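Local coordinates for molybdopterin adenylyltransferase (Helicobacter pylori, PDB 4XCW), which probably transfers an adenylyl group from ATP to molybdopterin, making the adenylylated intermediate used in molybdenum cofactor biosynthesis, at residues I6-L11 and C69-T74; Y22-G27 and Y46-D51. All coordinates share one frame; numbering follows the deposited sequence.

Interaction 1: I6-L11 and C69-T74; sequences IHIGVL and CDLVVT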
loop_
_atom_site.group_PDB
_atom_site.type_symbol
_atom_site.label_atom_id
_atom_site.label_comp_id
_atom_site.label_asym_id
_atom_site.label_seq_id
_atom_site.Cartn_x
_atom_site.Cartn_y
_atom_site.Cartn_z
ATOM N N ILE B 6 -28.522 0.068 -12.767
ATOM C CA ILE B 6 -27.330 -0.214 -11.982
ATOM C C ILE B 6 -27.769 -0.733 -10.625
ATOM O O ILE B 6 -28.539 -0.080 -9.920
ATOM C CB ILE B 6 -26.437 1.026 -11.814
ATOM C CG1 ILE B 6 -26.060 1.595 -13.185
ATOM C CG2 ILE B 6 -25.179 0.681 -11.010
ATOM C CD1 ILE B 6 -25.290 0.628 -14.066
ATOM N N HIS B 7 -27.305 -1.928 -10.281
ATOM C CA HIS B 7 -27.587 -2.499 -8.975
ATOM C C HIS B 7 -26.449 -2.183 -8.020
ATOM O O HIS B 7 -25.276 -2.400 -8.332
ATOM C CB HIS B 7 -27.820 -4.004 -9.088
ATOM C CG HIS B 7 -29.103 -4.353 -9.766
ATOM N ND1 HIS B 7 -30.286 -4.528 -9.077
ATOM C CD2 HIS B 7 -29.404 -4.530 -11.074
ATOM C CE1 HIS B 7 -31.251 -4.813 -9.928
ATOM N NE2 HIS B 7 -30.741 -4.819 -11.149
ATOM N N ILE B 8 -26.806 -1.632 -6.864
ATOM C CA ILE B 8 -25.813 -1.158 -5.910
ATOM C C ILE B 8 -26.048 -1.747 -4.527
ATOM O O ILE B 8 -27.132 -1.608 -3.962
ATOM C CB ILE B 8 -25.828 0.378 -5.808
ATOM C CG1 ILE B 8 -25.461 0.992 -7.158
ATOM C CG2 ILE B 8 -24.851 0.855 -4.741
ATOM C CD1 ILE B 8 -25.394 2.500 -7.142
ATOM N N GLY B 9 -25.032 -2.417 -3.998
ATOM C CA GLY B 9 -25.098 -2.962 -2.654
ATOM C C GLY B 9 -24.623 -1.950 -1.630
ATOM O O GLY B 9 -23.633 -1.253 -1.843
ATOM N N VAL B 10 -25.348 -1.850 -0.522
ATOM C CA VAL B 10 -24.947 -0.977 0.577
ATOM C C VAL B 10 -24.952 -1.808 1.849
ATOM O O VAL B 10 -26.006 -2.216 2.329
ATOM C CB VAL B 10 -25.880 0.231 0.726
ATOM C CG1 VAL B 10 -25.359 1.192 1.806
ATOM C CG2 VAL B 10 -26.021 0.950 -0.604
ATOM N N LEU B 11 -23.765 -2.063 2.384
ATOM C CA LEU B 11 -23.615 -2.923 3.543
ATOM C C LEU B 11 -23.162 -2.140 4.771
ATOM O O LEU B 11 -22.039 -1.652 4.813
ATOM C CB LEU B 11 -22.615 -4.036 3.235
ATOM C CG LEU B 11 -22.486 -5.094 4.323
ATOM C CD1 LEU B 11 -23.863 -5.625 4.619
ATOM C CD2 LEU B 11 -21.557 -6.215 3.887
ATOM N N CYS B 69 -24.966 -6.949 -8.061
ATOM C CA CYS B 69 -24.567 -5.552 -7.908
ATOM C C CYS B 69 -23.291 -5.250 -8.683
ATOM O O CYS B 69 -22.307 -5.971 -8.561
ATOM C CB CYS B 69 -24.362 -5.213 -6.435
ATOM S SG CYS B 69 -25.872 -5.297 -5.467
ATOM N N ASP B 70 -23.308 -4.181 -9.474
ATOM C CA ASP B 70 -22.111 -3.714 -10.168
ATOM C C ASP B 70 -21.147 -3.056 -9.185
ATOM O O ASP B 70 -19.928 -3.090 -9.361
ATOM C CB ASP B 70 -22.481 -2.719 -11.270
ATOM C CG ASP B 70 -23.563 -3.248 -12.191
ATOM O OD1 ASP B 70 -23.243 -4.088 -13.052
ATOM O OD2 ASP B 70 -24.731 -2.821 -12.057
ATOM N N LEU B 71 -21.723 -2.447 -8.159
ATOM C CA LEU B 71 -20.973 -1.730 -7.137
ATOM C C LEU B 71 -21.517 -2.091 -5.770
ATOM O O LEU B 71 -22.722 -2.046 -5.544
ATOM C CB LEU B 71 -21.065 -0.218 -7.348
ATOM C CG LEU B 71 -20.451 0.657 -6.257
ATOM C CD1 LEU B 71 -18.932 0.567 -6.278
ATOM C CD2 LEU B 71 -20.910 2.103 -6.420
ATOM N N VAL B 72 -20.622 -2.459 -4.862
ATOM C CA VAL B 72 -21.009 -2.755 -3.493
ATOM C C VAL B 72 -20.151 -1.904 -2.572
ATOM O O VAL B 72 -18.926 -1.911 -2.676
ATOM C CB VAL B 72 -20.843 -4.251 -3.156
ATOM C CG1 VAL B 72 -21.177 -4.505 -1.687
ATOM C CG2 VAL B 72 -21.714 -5.104 -4.067
ATOM N N VAL B 73 -20.782 -1.135 -1.696
ATOM C CA VAL B 73 -20.006 -0.315 -0.777
ATOM C C VAL B 73 -20.350 -0.670 0.659
ATOM O O VAL B 73 -21.491 -0.993 0.974
ATOM C CB VAL B 73 -20.231 1.198 -1.007
ATOM C CG1 VAL B 73 -19.791 1.602 -2.412
ATOM C CG2 VAL B 73 -21.692 1.584 -0.770
ATOM N N THR B 74 -19.348 -0.618 1.528
ATOM C CA THR B 74 -19.568 -0.877 2.938
ATOM C C THR B 74 -19.363 0.392 3.741
ATOM O O THR B 74 -18.669 1.309 3.301
ATOM C CB THR B 74 -18.609 -1.954 3.487
ATOM O OG1 THR B 74 -17.265 -1.479 3.382
ATOM C CG2 THR B 74 -18.737 -3.253 2.716
#

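Interaction 2: Y22-G27 and Y46-D51; sequences YEDLSG and YEIVAD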
loop_
_atom_site.group_PDB
_atom_site.type_symbol
_atom_site.label_atom_id
_atom_site.label_comp_id
_atom_site.label_asym_id
_atom_site.label_seq_id
_atom_site.Cartn_x
_atom_site.Cartn_y
_atom_site.Cartn_z
ATOM N N TYR B 22 -30.599 6.707 14.474
ATOM C CA TYR B 22 -29.612 7.198 13.506
ATOM C C TYR B 22 -28.763 6.066 12.923
ATOM O O TYR B 22 -27.677 6.309 12.396
ATOM C CB TYR B 22 -28.676 8.244 14.129
ATOM C CG TYR B 22 -29.346 9.309 14.965
ATOM C CD1 TYR B 22 -30.510 9.932 14.537
ATOM C CD2 TYR B 22 -28.802 9.698 16.183
ATOM C CE1 TYR B 22 -31.119 10.911 15.304
ATOM C CE2 TYR B 22 -29.402 10.673 16.956
ATOM C CZ TYR B 22 -30.559 11.276 16.512
ATOM O OH TYR B 22 -31.157 12.247 17.282
ATOM N N GLU B 23 -29.254 4.834 13.016
ATOM C CA GLU B 23 -28.516 3.678 12.512
ATOM C C GLU B 23 -28.503 3.662 10.981
ATOM O O GLU B 23 -27.781 2.882 10.359
ATOM C CB GLU B 23 -29.124 2.380 13.059
ATOM C CG GLU B 23 -28.279 1.130 12.828
ATOM C CD GLU B 23 -27.291 0.870 13.948
ATOM O OE1 GLU B 23 -27.673 1.022 15.127
ATOM O OE2 GLU B 23 -26.134 0.508 13.649
ATOM N N ASP B 24 -29.291 4.546 10.378
ATOM C CA ASP B 24 -29.436 4.584 8.929
ATOM C C ASP B 24 -28.727 5.764 8.268
ATOM O O ASP B 24 -28.714 5.861 7.044
ATOM C CB ASP B 24 -30.920 4.617 8.555
ATOM C CG ASP B 24 -31.556 3.242 8.554
ATOM O OD1 ASP B 24 -30.974 2.309 9.146
ATOM O OD2 ASP B 24 -32.643 3.096 7.956
ATOM N N LEU B 25 -28.142 6.652 9.068
ATOM C CA LEU B 25 -27.570 7.895 8.545
ATOM C C LEU B 25 -26.507 7.681 7.468
ATOM O O LEU B 25 -26.524 8.345 6.430
ATOM C CB LEU B 25 -26.968 8.729 9.679
ATOM C CG LEU B 25 -27.930 9.561 10.530
ATOM C CD1 LEU B 25 -27.158 10.582 11.361
ATOM C CD2 LEU B 25 -28.984 10.238 9.661
ATOM N N SER B 26 -25.582 6.762 7.721
ATOM C CA SER B 26 -24.497 6.498 6.784
ATOM C C SER B 26 -25.030 5.917 5.482
ATOM O O SER B 26 -24.635 6.343 4.399
ATOM C CB SER B 26 -23.471 5.557 7.411
ATOM O OG SER B 26 -22.888 6.163 8.552
ATOM N N GLY B 27 -25.946 4.959 5.597
ATOM C CA GLY B 27 -26.572 4.355 4.438
ATOM C C GLY B 27 -27.361 5.363 3.626
ATOM O O GLY B 27 -27.339 5.333 2.396
ATOM N N TYR B 46 -29.722 -2.865 0.422
ATOM C CA TYR B 46 -29.182 -2.429 1.703
ATOM C C TYR B 46 -29.348 -3.498 2.774
ATOM O O TYR B 46 -30.407 -4.110 2.888
ATOM C CB TYR B 46 -29.866 -1.134 2.144
ATOM C CG TYR B 46 -29.514 -0.677 3.545
ATOM C CD1 TYR B 46 -28.265 -0.133 3.827
ATOM C CD2 TYR B 46 -30.435 -0.773 4.582
ATOM C CE1 TYR B 46 -27.943 0.296 5.103
ATOM C CE2 TYR B 46 -30.121 -0.345 5.863
ATOM C CZ TYR B 46 -28.871 0.188 6.115
ATOM O OH TYR B 46 -28.549 0.617 7.382
ATOM N N GLU B 47 -28.294 -3.717 3.552
ATOM C CA GLU B 47 -28.328 -4.676 4.647
ATOM C C GLU B 47 -27.489 -4.188 5.813
ATOM O O GLU B 47 -26.403 -3.646 5.618
ATOM C CB GLU B 47 -27.817 -6.046 4.196
ATOM C CG GLU B 47 -28.798 -6.846 3.370
ATOM C CD GLU B 47 -28.361 -8.286 3.190
ATOM O OE1 GLU B 47 -29.110 -9.054 2.550
ATOM O OE2 GLU B 47 -27.274 -8.650 3.689
ATOM N N ILE B 48 -28.005 -4.381 7.019
ATOM C CA ILE B 48 -27.241 -4.145 8.233
ATOM C C ILE B 48 -26.731 -5.486 8.734
ATOM O O ILE B 48 -27.512 -6.409 8.947
ATOM C CB ILE B 48 -28.084 -3.468 9.331
ATOM C CG1 ILE B 48 -28.787 -2.230 8.778
ATOM C CG2 ILE B 48 -27.214 -3.107 10.531
ATOM C CD1 ILE B 48 -29.583 -1.461 9.821
ATOM N N VAL B 49 -25.423 -5.592 8.915
ATOM C CA VAL B 49 -24.811 -6.852 9.318
ATOM C C VAL B 49 -23.912 -6.658 10.540
ATOM O O VAL B 49 -23.186 -5.669 10.634
ATOM C CB VAL B 49 -24.010 -7.463 8.145
ATOM C CG1 VAL B 49 -23.224 -8.688 8.586
ATOM C CG2 VAL B 49 -24.957 -7.831 7.022
ATOM N N ALA B 50 -23.984 -7.595 11.482
ATOM C CA ALA B 50 -23.150 -7.547 12.680
ATOM C C ALA B 50 -21.661 -7.616 12.334
ATOM O O ALA B 50 -21.283 -8.076 11.257
ATOM C CB ALA B 50 -23.525 -8.676 13.627
ATOM N N ASP B 51 -20.820 -7.152 13.254
ATOM C CA ASP B 51 -19.372 -7.173 13.047
ATOM C C ASP B 51 -18.805 -8.582 13.176
ATOM O O ASP B 51 -17.877 -8.812 13.954
ATOM C CB ASP B 51 -18.669 -6.252 14.049
ATOM C CG ASP B 51 -18.749 -4.796 13.657
ATOM O OD1 ASP B 51 -18.491 -4.480 12.476
ATOM O OD2 ASP B 51 -19.060 -3.964 14.533
HETATM O O HOH W 1 -26.594 2.753 7.729
#

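Interaction 1: I6-L11 and C69-T74
D70 reaches back to the start of strand 6-11 and takes the backbone N-H of H7. Its CB lies 4.1 Å from H7 O. From there CG is anti to the carbonyl carbon (chi1 -51°), and the carboxylate comes nearer to the other strand than CB does. OD2 accepts from H7 N over 3.3 Å, with the donor lying nearly along the C-O axis, and the same oxygen touches I6 CA and I6 CG2, the two side chains crossing at about a right angle. OD1 turns to another partner, the backbone N of N162, so both carboxylate oxygens of this buried group are engaged. D70 has a helical backbone conformation, and it is D70 N that binds H7 O at 2.9 Å, while L71 N stays farther off.

Beyond this point the pairing is regular and parallel: G9 N to L71 O, V73 N to G9 O and L11 N to V73 O, the last two nearly straight at hydrogen. The C69 sulfur lies against the peptide joining I8 to G9, with SG 3.3 Å from G9 N. On the sheet face carrying I8, V10, L71 and V73, the branches meet loosely, V10 CG2 to V73 CG2 at 4.4 Å. On the other, L11 CB meets T74 CG2 at 4.0 Å, and L11 and V72 go on to touch helix 53-66; T74 OG1 is bonded to N133. Strand 42-49 flanks 6-11 on its other edge, and 129-134 flanks 71-75. This places the contact inside the sheet, where 42-49, 6-13 and 71-75 lie side by side and parallel in the Rossmann-like arrangement of the probable molybdopterin-binding domain.

Interaction 2: Y22-G27 and Y46-D51
The turn and first residues of helix 25-37 stand well apart from strand 46-49 where G27 and E23 face Y46 and I48; the closest CA atoms, those of G27 and Y46, are 7.8 Å from each other. A type I turn from Y22 to L25, closed by a weak bond from L25 N to Y22 O, leads into the helix.

Side chains from the strand bridge the gap. Y46 sends its ring over to the helix start, CG anti to the backbone N (chi1 173°), and its CE1 meets G27 CA at 4.3 Å. The hydroxyl then shares a water with the backbone of the turn and the helix start. That water lies 2.9 Å from Y46 OH, donates to E23 O at 2.9 Å and accepts from G27 N at 3.1 Å. D24 OD1 is 3.4 Å from Y46 OH, its carboxylate plane turned 79° from the ring. Beside this, I48 CD1 packs on E23 CG at 4.2 Å and also comes near D24 OD1. E23, whose atoms are poorly ordered, directs OE2 to S14 OG.

In chemical terms, one water held by three groups links the strand to the turn and the first helical turn. It sits between E23 O and G27 N, a carbonyl and an amide four residues apart, donating to the first and accepting from the second where a direct i to i+4 bond is not made, and the amides at this helix end may polarise both the water and the phenol oxygen.

From the N terminus, the chain lays down strand 6-13, loops out through Y22-G27 into helix 25-37 and returns as strand 42-49. Interaction 2 closes the loop from 22-27 to 46-51, inside the first beta-alpha-beta unit. The chain then passes through helix 53-66 before 69-74 pairs with 6-11, so interaction 1 closes the longer loop and encloses interaction 2; the two do not cross. Their centres are about 14 Å apart, yet they meet on strand 6-13, where V10 O receives a probable hydrogen bond from E47 N at 3.0 Å. Interaction 1 pairs two inner strands, interaction 2 ties the helix start to edge strand 42-49, and strand 6-13 connects them.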